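PDB 1XNX: nuclear receptor subfamily 1 group I member 3 from Mus musculus, which acts as a ligand-responsive nuclear receptor that pairs with RXR and activates transcription from retinoic acid, phenobarbital and xenobiotic response elements. Local coordinates for residues Gln16-Leu21 with Met196-Asn201; Ile109-Leu114 with His152-Leu157; Gly141-Phe146 with Tyr234-Gln239. All coordinates share one frame; numbering follows the deposited sequence.

Interaction 1 of 3, residues Gln16-Leu21 with Met196-Asn201; sequences QQQKEL and MALILN
L21, on the first turns of helix 16-32, meets I199 and M196 on helix 186-206, and Q18 beside it packs on I199. This is a right-angled helix crossing at the periphery of the helical sandwich of the nuclear receptor ligand-binding domain. The two short segments run at 90° to each other, with axes 10.9 Å apart at their closest, so the touching patch is small.

The apolar part is built round L21 and I199. L21 holds CG anti to the backbone N (chi1 -177°), and its CD2 branch meets I199 CD1 at 3.4 Å, the two side chains crossing at about a right angle. The same CD2 also touches sulphur: M196 SD lies 4.1 Å from L21 CD2. M196 starts out pointing away from helix 16-32, but the bend at chi2 (55°) turns SD back to the contact.

The second kind of contact is polar on apolar. Q18 extends its chain beyond CG past the isoleucine, and Q18 CG packs 3.9 Å from I199 CG1. The far end of the glutamine stays close to the same side chain, while L198 CD2 lies farther off, 4.2 Å from Q18 NE2. The amide also has a polar tie within its own part of the chain: OE1 is hydrogen-bonded to the backbone N of N15, just ahead of the helix, which limits how the amide can turn.

Further packing sets I199 deeper in the fold. L14 and, on helix 164-175, L169 also touch it, while M196 rests on A172 and F176. The isoleucine is therefore buried where the glutamine is only partly so, and the amide meets it through Q18 NE2, 3.6 Å from I199 CG1.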
# COMPACT_ATOMS: atom_id res chain seq x y z
N GLN A 16 -4.15 5.10 32.88
CA GLN A 16 -3.70 6.46 32.58
C GLN A 16 -2.18 6.55 32.35
O GLN A 16 -1.73 7.19 31.39
CB GLN A 16 -4.12 7.41 33.70
CG GLN A 16 -4.26 8.86 33.28
CD GLN A 16 -5.34 9.06 32.23
OE1 GLN A 16 -5.57 10.18 31.75
NE2 GLN A 16 -6.02 7.97 31.86
N GLN A 17 -1.40 5.91 33.22
CA GLN A 17 0.05 5.91 33.10
C GLN A 17 0.49 5.43 31.71
O GLN A 17 1.33 6.05 31.05
CB GLN A 17 0.68 5.00 34.16
CG GLN A 17 0.72 5.57 35.60
CD GLN A 17 -0.65 5.70 36.25
OE1 GLN A 17 -1.40 4.73 36.38
NE2 GLN A 17 -0.98 6.91 36.69
N GLN A 18 -0.11 4.33 31.27
CA GLN A 18 0.21 3.74 29.98
C GLN A 18 -0.19 4.61 28.80
O GLN A 18 0.59 4.77 27.86
CB GLN A 18 -0.46 2.37 29.88
CG GLN A 18 -0.01 1.43 30.99
CD GLN A 18 -0.80 0.14 31.01
OE1 GLN A 18 -2.04 0.15 31.04
NE2 GLN A 18 -0.10 -0.99 30.99
N LYS A 19 -1.39 5.16 28.84
CA LYS A 19 -1.87 6.02 27.76
C LYS A 19 -0.95 7.23 27.66
O LYS A 19 -0.68 7.73 26.58
CB LYS A 19 -3.29 6.50 28.03
CG LYS A 19 -4.28 5.40 28.39
CD LYS A 19 -5.68 5.77 27.91
CE LYS A 19 -6.72 4.82 28.47
NZ LYS A 19 -6.89 5.01 29.95
N GLU A 20 -0.47 7.70 28.81
CA GLU A 20 0.43 8.85 28.84
C GLU A 20 1.78 8.47 28.22
O GLU A 20 2.41 9.27 27.54
CB GLU A 20 0.62 9.35 30.28
CG GLU A 20 -0.49 10.29 30.75
CD GLU A 20 -0.50 10.48 32.26
OE1 GLU A 20 0.58 10.66 32.86
OE2 GLU A 20 -1.60 10.45 32.86
N LEU A 21 2.20 7.23 28.46
CA LEU A 21 3.47 6.75 27.92
C LEU A 21 3.39 6.68 26.39
O LEU A 21 4.31 7.12 25.70
CB LEU A 21 3.80 5.37 28.49
CG LEU A 21 5.15 4.78 28.07
CD1 LEU A 21 6.27 5.70 28.47
CD2 LEU A 21 5.34 3.43 28.73
N MET A 196 6.62 -2.49 28.27
CA MET A 196 6.49 -1.97 26.92
C MET A 196 5.66 -2.95 26.10
O MET A 196 4.74 -2.53 25.39
CB MET A 196 7.87 -1.80 26.30
CG MET A 196 8.04 -0.51 25.53
SD MET A 196 7.64 0.91 26.53
CE MET A 196 8.88 0.82 27.80
N ALA A 197 5.96 -4.24 26.21
CA ALA A 197 5.22 -5.27 25.45
C ALA A 197 3.76 -5.38 25.89
O ALA A 197 2.85 -5.53 25.06
CB ALA A 197 5.91 -6.64 25.58
N LEU A 198 3.52 -5.30 27.19
CA LEU A 198 2.18 -5.38 27.72
C LEU A 198 1.36 -4.21 27.18
O LEU A 198 0.18 -4.36 26.86
CB LEU A 198 2.21 -5.33 29.25
CG LEU A 198 0.84 -5.26 29.95
CD1 LEU A 198 0.09 -6.54 29.68
CD2 LEU A 198 1.02 -5.03 31.44
N ILE A 199 1.97 -3.03 27.09
CA ILE A 199 1.25 -1.88 26.55
C ILE A 199 1.01 -2.09 25.06
O ILE A 199 -0.01 -1.67 24.53
CB ILE A 199 2.03 -0.56 26.74
CG1 ILE A 199 2.18 -0.25 28.24
CG2 ILE A 199 1.32 0.57 26.02
CD1 ILE A 199 3.02 0.98 28.55
N LEU A 200 1.96 -2.73 24.39
CA LEU A 200 1.81 -2.99 22.96
C LEU A 200 0.60 -3.90 22.81
O LEU A 200 -0.39 -3.56 22.16
CB LEU A 200 3.04 -3.72 22.40
CG LEU A 200 3.33 -3.66 20.90
CD1 LEU A 200 4.23 -4.83 20.59
CD2 LEU A 200 2.08 -3.73 20.05
N ASN A 201 0.69 -5.06 23.44
CA ASN A 201 -0.37 -6.04 23.40
C ASN A 201 -1.76 -5.47 23.71
O ASN A 201 -2.67 -5.57 22.89
CB ASN A 201 -0.08 -7.16 24.39
CG ASN A 201 -1.15 -8.19 24.39
OD1 ASN A 201 -1.12 -9.14 23.61
ND2 ASN A 201 -2.14 -8.00 25.25

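Interaction 2 of 3, residues Ile109-Leu114 with His152-Leu157; sequences ILHISL and HFHKNL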
# COMPACT_ATOMS: atom_id res chain seq x y z
N ILE A 109 15.47 -0.20 15.03
CA ILE A 109 14.51 0.89 15.00
C ILE A 109 14.49 1.49 13.60
O ILE A 109 13.42 1.88 13.11
CB ILE A 109 14.85 1.99 16.03
CG1 ILE A 109 14.80 1.41 17.44
CG2 ILE A 109 13.85 3.15 15.89
CD1 ILE A 109 15.05 2.43 18.54
N LEU A 110 15.65 1.54 12.95
CA LEU A 110 15.78 2.07 11.59
C LEU A 110 14.84 1.39 10.59
O LEU A 110 14.01 2.05 9.94
CB LEU A 110 17.23 1.93 11.11
CG LEU A 110 17.64 2.54 9.76
CD1 LEU A 110 19.14 2.77 9.80
CD2 LEU A 110 17.25 1.65 8.58
N HIS A 111 14.95 0.07 10.45
CA HIS A 111 14.05 -0.61 9.52
C HIS A 111 12.60 -0.57 9.97
O HIS A 111 11.69 -0.61 9.14
CB HIS A 111 14.52 -2.04 9.30
CG HIS A 111 15.80 -2.12 8.52
ND1 HIS A 111 15.83 -2.12 7.14
CD2 HIS A 111 17.09 -2.12 8.92
CE1 HIS A 111 17.08 -2.12 6.73
NE2 HIS A 111 17.87 -2.12 7.79
N ILE A 112 12.36 -0.46 11.27
CA ILE A 112 11.00 -0.39 11.79
C ILE A 112 10.43 0.98 11.41
O ILE A 112 9.26 1.09 11.02
CB ILE A 112 10.95 -0.55 13.33
CG1 ILE A 112 11.29 -2.00 13.71
CG2 ILE A 112 9.58 -0.15 13.85
CD1 ILE A 112 11.49 -2.22 15.19
N SER A 113 11.25 2.01 11.51
CA SER A 113 10.80 3.36 11.17
C SER A 113 10.69 3.51 9.66
O SER A 113 9.73 4.09 9.15
CB SER A 113 11.78 4.40 11.71
OG SER A 113 11.76 4.43 13.12
N LEU A 114 11.66 2.96 8.95
CA LEU A 114 11.69 3.05 7.51
C LEU A 114 10.51 2.35 6.83
O LEU A 114 10.04 2.79 5.77
CB LEU A 114 13.00 2.48 6.98
CG LEU A 114 13.66 3.18 5.79
CD1 LEU A 114 14.51 2.17 5.02
CD2 LEU A 114 12.59 3.75 4.88
N HIS A 152 12.09 -9.12 2.66
CA HIS A 152 11.02 -9.98 3.16
C HIS A 152 10.45 -9.34 4.42
O HIS A 152 9.23 -9.28 4.60
CB HIS A 152 11.55 -11.38 3.49
CG HIS A 152 10.47 -12.42 3.59
ND1 HIS A 152 10.63 -13.59 4.31
CD2 HIS A 152 9.23 -12.47 3.06
CE1 HIS A 152 9.53 -14.31 4.21
NE2 HIS A 152 8.66 -13.66 3.46
N PHE A 153 11.35 -8.86 5.28
CA PHE A 153 10.95 -8.22 6.52
C PHE A 153 9.93 -7.11 6.29
O PHE A 153 8.83 -7.12 6.85
CB PHE A 153 12.17 -7.63 7.23
CG PHE A 153 11.83 -6.80 8.43
CD1 PHE A 153 11.40 -7.39 9.61
CD2 PHE A 153 11.86 -5.41 8.34
CE1 PHE A 153 11.00 -6.62 10.70
CE2 PHE A 153 11.46 -4.63 9.42
CZ PHE A 153 11.03 -5.23 10.60
N HIS A 154 10.33 -6.14 5.46
CA HIS A 154 9.48 -4.99 5.15
C HIS A 154 8.15 -5.38 4.52
O HIS A 154 7.13 -4.75 4.79
CB HIS A 154 10.24 -4.02 4.24
CG HIS A 154 11.22 -3.15 4.97
ND1 HIS A 154 10.83 -2.16 5.83
CD2 HIS A 154 12.57 -3.18 5.01
CE1 HIS A 154 11.90 -1.61 6.38
NE2 HIS A 154 12.97 -2.21 5.90
N LYS A 155 8.15 -6.42 3.69
CA LYS A 155 6.92 -6.87 3.07
C LYS A 155 6.04 -7.48 4.16
O LYS A 155 4.85 -7.16 4.28
CB LYS A 155 7.20 -7.90 1.98
CG LYS A 155 8.08 -7.40 0.84
CD LYS A 155 8.33 -8.51 -0.18
CE LYS A 155 7.02 -9.02 -0.77
NZ LYS A 155 7.12 -10.40 -1.32
N ASN A 156 6.64 -8.35 4.97
CA ASN A 156 5.91 -8.99 6.05
C ASN A 156 5.29 -7.97 7.01
O ASN A 156 4.12 -8.07 7.38
CB ASN A 156 6.85 -9.92 6.82
CG ASN A 156 7.15 -11.20 6.07
OD1 ASN A 156 8.21 -11.79 6.24
ND2 ASN A 156 6.20 -11.64 5.25
N LEU A 157 6.08 -6.97 7.40
CA LEU A 157 5.60 -5.95 8.32
C LEU A 157 4.57 -5.00 7.71
O LEU A 157 3.66 -4.54 8.40
CB LEU A 157 6.78 -5.15 8.90
CG LEU A 157 6.43 -4.14 10.00
CD1 LEU A 157 5.69 -4.83 11.12
CD2 LEU A 157 7.70 -3.51 10.53
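H111 and H154 join their imidazoles by a hydrogen bond, ND1 of H111 to NE2 of H154, 3.1 Å long and fairly straight at 161°. H154 NE2 comes in at the edge of the H111 ring, near its plane, and the rings meet rim to rim with their planes 48° apart. Beside this bond F153 fills in: its CE2 lies 4.0 Å from H111 CB, and its CZ is 4.5 Å from I112 CG1.

Neighbours in each helix steady the rings. L110 CD2 lies over one face of H111, offset toward the rim, and F153 CD2 sits 4.0 Å above the centre of one face of H154. Further out, H154 ND1 is hydrogen-bonded to N115 OD1, and F125 of the androstenol pocket meets the H154 ring edge-to-face; L110 itself touches the steroid. An alanine in place of H154 would probably leave H111 ND1 and N115 OD1 without their mates and open a gap beside F125.

The bond's own geometry does not fix the donor, but if N115 OD1 is placed correctly, H154 ND1 is likely to carry a proton, and in a neutral ring NE2 would then accept from H111.

Interaction 3 of 3, residues Gly141-Phe146 with Tyr234-Gln239; sequences GFQYEF and YSYELQ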
# COMPACT_ATOMS: atom_id res chain seq x y z
N GLY A 141 26.77 -2.46 -3.79
CA GLY A 141 27.60 -3.51 -3.25
C GLY A 141 27.03 -4.30 -2.08
O GLY A 141 27.74 -5.12 -1.48
N PHE A 142 25.78 -4.06 -1.72
CA PHE A 142 25.18 -4.82 -0.64
C PHE A 142 24.89 -6.24 -1.14
O PHE A 142 24.55 -6.45 -2.31
CB PHE A 142 23.92 -4.13 -0.13
CG PHE A 142 24.19 -2.90 0.70
CD1 PHE A 142 24.20 -1.63 0.12
CD2 PHE A 142 24.48 -3.01 2.06
CE1 PHE A 142 24.48 -0.48 0.88
CE2 PHE A 142 24.76 -1.88 2.83
CZ PHE A 142 24.77 -0.61 2.24
N GLN A 143 25.06 -7.22 -0.26
CA GLN A 143 24.85 -8.61 -0.61
C GLN A 143 23.38 -8.93 -0.92
O GLN A 143 22.47 -8.51 -0.19
CB GLN A 143 25.36 -9.49 0.53
CG GLN A 143 25.35 -10.97 0.22
CD GLN A 143 26.12 -11.76 1.26
OE1 GLN A 143 26.12 -12.99 1.24
NE2 GLN A 143 26.79 -11.06 2.16
N TYR A 144 23.16 -9.67 -1.99
CA TYR A 144 21.80 -10.01 -2.40
C TYR A 144 20.98 -10.67 -1.29
O TYR A 144 19.89 -10.21 -0.98
CB TYR A 144 21.83 -10.93 -3.62
CG TYR A 144 20.57 -10.85 -4.44
CD1 TYR A 144 20.34 -9.78 -5.30
CD2 TYR A 144 19.57 -11.82 -4.32
CE1 TYR A 144 19.15 -9.68 -6.03
CE2 TYR A 144 18.38 -11.74 -5.04
CZ TYR A 144 18.18 -10.67 -5.89
OH TYR A 144 17.01 -10.60 -6.61
N GLU A 145 21.52 -11.75 -0.72
CA GLU A 145 20.84 -12.49 0.35
C GLU A 145 20.42 -11.55 1.46
O GLU A 145 19.32 -11.65 1.99
CB GLU A 145 21.76 -13.56 0.94
CG GLU A 145 22.10 -14.72 0.01
CD GLU A 145 22.97 -14.30 -1.16
OE1 GLU A 145 23.90 -13.47 -0.96
OE2 GLU A 145 22.74 -14.81 -2.27
N PHE A 146 21.32 -10.65 1.82
CA PHE A 146 21.06 -9.64 2.83
C PHE A 146 19.81 -8.86 2.38
O PHE A 146 18.78 -8.86 3.05
CB PHE A 146 22.26 -8.71 2.94
CG PHE A 146 22.07 -7.58 3.90
CD1 PHE A 146 21.64 -7.83 5.20
CD2 PHE A 146 22.37 -6.27 3.52
CE1 PHE A 146 21.50 -6.78 6.11
CE2 PHE A 146 22.23 -5.22 4.43
CZ PHE A 146 21.79 -5.48 5.72
N TYR A 234 24.35 -10.80 8.73
CA TYR A 234 25.07 -9.93 7.80
C TYR A 234 25.53 -8.64 8.45
O TYR A 234 25.46 -7.56 7.84
CB TYR A 234 24.19 -9.61 6.60
CG TYR A 234 23.52 -10.82 6.00
CD1 TYR A 234 22.34 -11.32 6.53
CD2 TYR A 234 24.04 -11.43 4.86
CE1 TYR A 234 21.69 -12.41 5.95
CE2 TYR A 234 23.40 -12.52 4.27
CZ TYR A 234 22.22 -13.00 4.82
OH TYR A 234 21.58 -14.07 4.23
N SER A 235 26.02 -8.74 9.68
CA SER A 235 26.47 -7.57 10.42
C SER A 235 27.63 -6.85 9.73
O SER A 235 27.77 -5.63 9.85
CB SER A 235 26.89 -7.98 11.83
OG SER A 235 26.99 -6.85 12.68
N TYR A 236 28.45 -7.60 9.00
CA TYR A 236 29.60 -7.03 8.31
C TYR A 236 29.19 -6.02 7.24
O TYR A 236 29.93 -5.08 6.93
CB TYR A 236 30.45 -8.15 7.72
CG TYR A 236 29.67 -9.18 6.94
CD1 TYR A 236 29.27 -8.94 5.62
CD2 TYR A 236 29.34 -10.41 7.52
CE1 TYR A 236 28.57 -9.90 4.90
CE2 TYR A 236 28.63 -11.37 6.80
CZ TYR A 236 28.26 -11.11 5.49
OH TYR A 236 27.57 -12.06 4.77
N GLU A 237 28.00 -6.22 6.68
CA GLU A 237 27.47 -5.34 5.66
C GLU A 237 27.32 -3.93 6.23
O GLU A 237 27.64 -2.93 5.58
CB GLU A 237 26.11 -5.85 5.19
CG GLU A 237 25.90 -5.79 3.69
CD GLU A 237 26.79 -6.77 2.94
OE1 GLU A 237 26.76 -6.77 1.70
OE2 GLU A 237 27.51 -7.54 3.61
N LEU A 238 26.84 -3.84 7.46
CA LEU A 238 26.65 -2.54 8.10
C LEU A 238 27.96 -1.98 8.66
O LEU A 238 28.24 -0.78 8.52
CB LEU A 238 25.59 -2.65 9.19
CG LEU A 238 24.21 -3.04 8.64
CD1 LEU A 238 23.23 -3.28 9.77
CD2 LEU A 238 23.71 -1.93 7.71
N GLN A 239 28.77 -2.83 9.27
CA GLN A 239 30.02 -2.37 9.84
C GLN A 239 30.92 -1.73 8.78
O GLN A 239 31.67 -0.80 9.08
CB GLN A 239 30.77 -3.52 10.50
CG GLN A 239 32.12 -3.10 11.04
CD GLN A 239 32.78 -4.19 11.84
OE1 GLN A 239 33.94 -4.06 12.25
NE2 GLN A 239 32.04 -5.27 12.09
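Y234 presents one ring face to the backbone of F146, whose CA lies 3.9 Å above the plane and over the ring's centre. F146 CB makes a CH-pi contact with the same ring, 4.1 Å from the Y234 centroid. The two rings themselves are oblique, their planes 42° apart, and the side chains slide past each other in opposite directions. On the F146 ring, one face carries E237 CB, 4.2 Å from the centroid, in a second CH-pi contact. F142 is approached at its edge instead: E237 CG is 3.5 Å from F142 CD2, near the ring plane. The amide of Q143 reaches the edges of both the Y234 and Y236 rings, though which way round it sits is doubtful.

E237 CB thus covers F146, and CG touches both phenylalanines, before the chain turns polar. A bend at chi2 (68°) places CD toward the 141-146 backbone, and E237 OE1 accepts a hydrogen bond from Q143 N, 2.6 Å away, met from above the carboxylate plane. Q143 is the N-cap residue of helix 144-158, so the carboxylate lies near the start of that helix, whose dipole would probably favour its negative charge. R240 offers the same oxygen a long, weak ion pair.

Around this, E145 CB touches Y234 OH at 3.3 Å, and I230 of helix 216-233 also packs on F146. G141, just before F142, closes helix 134-139 with a Schellman motif.

The arrangement ties the turn between two helices to Y234, where helix 216-233 breaks, and to the short helix 235-241, which in sequence precedes the C-terminal activation segment, not modelled here. F142 and Y234 are both important for TCPOBOP recognition, consistent with a contact bordering the ligand pocket.

How the interactions relate
Interactions 2 and 3 share helix 144-158: interaction 3 uses its start and interaction 2 a later turn, with centres 16 Å apart and nearest atoms about 6 Å apart. Both border the androstenol pocket. The side chains of H111 in interaction 2 and L238 in interaction 3 each come within about 4 Å of the bound steroid. Interaction 1 lies away from the annotated sites, its centre 22 Å from that of interaction 2 and 35 Å from that of interaction 3, with the chain's centre between it and the latter. Along the sequence, interaction 2 nests inside the loop closed by interaction 1, whereas the segments of interaction 3 alternate with those of both others.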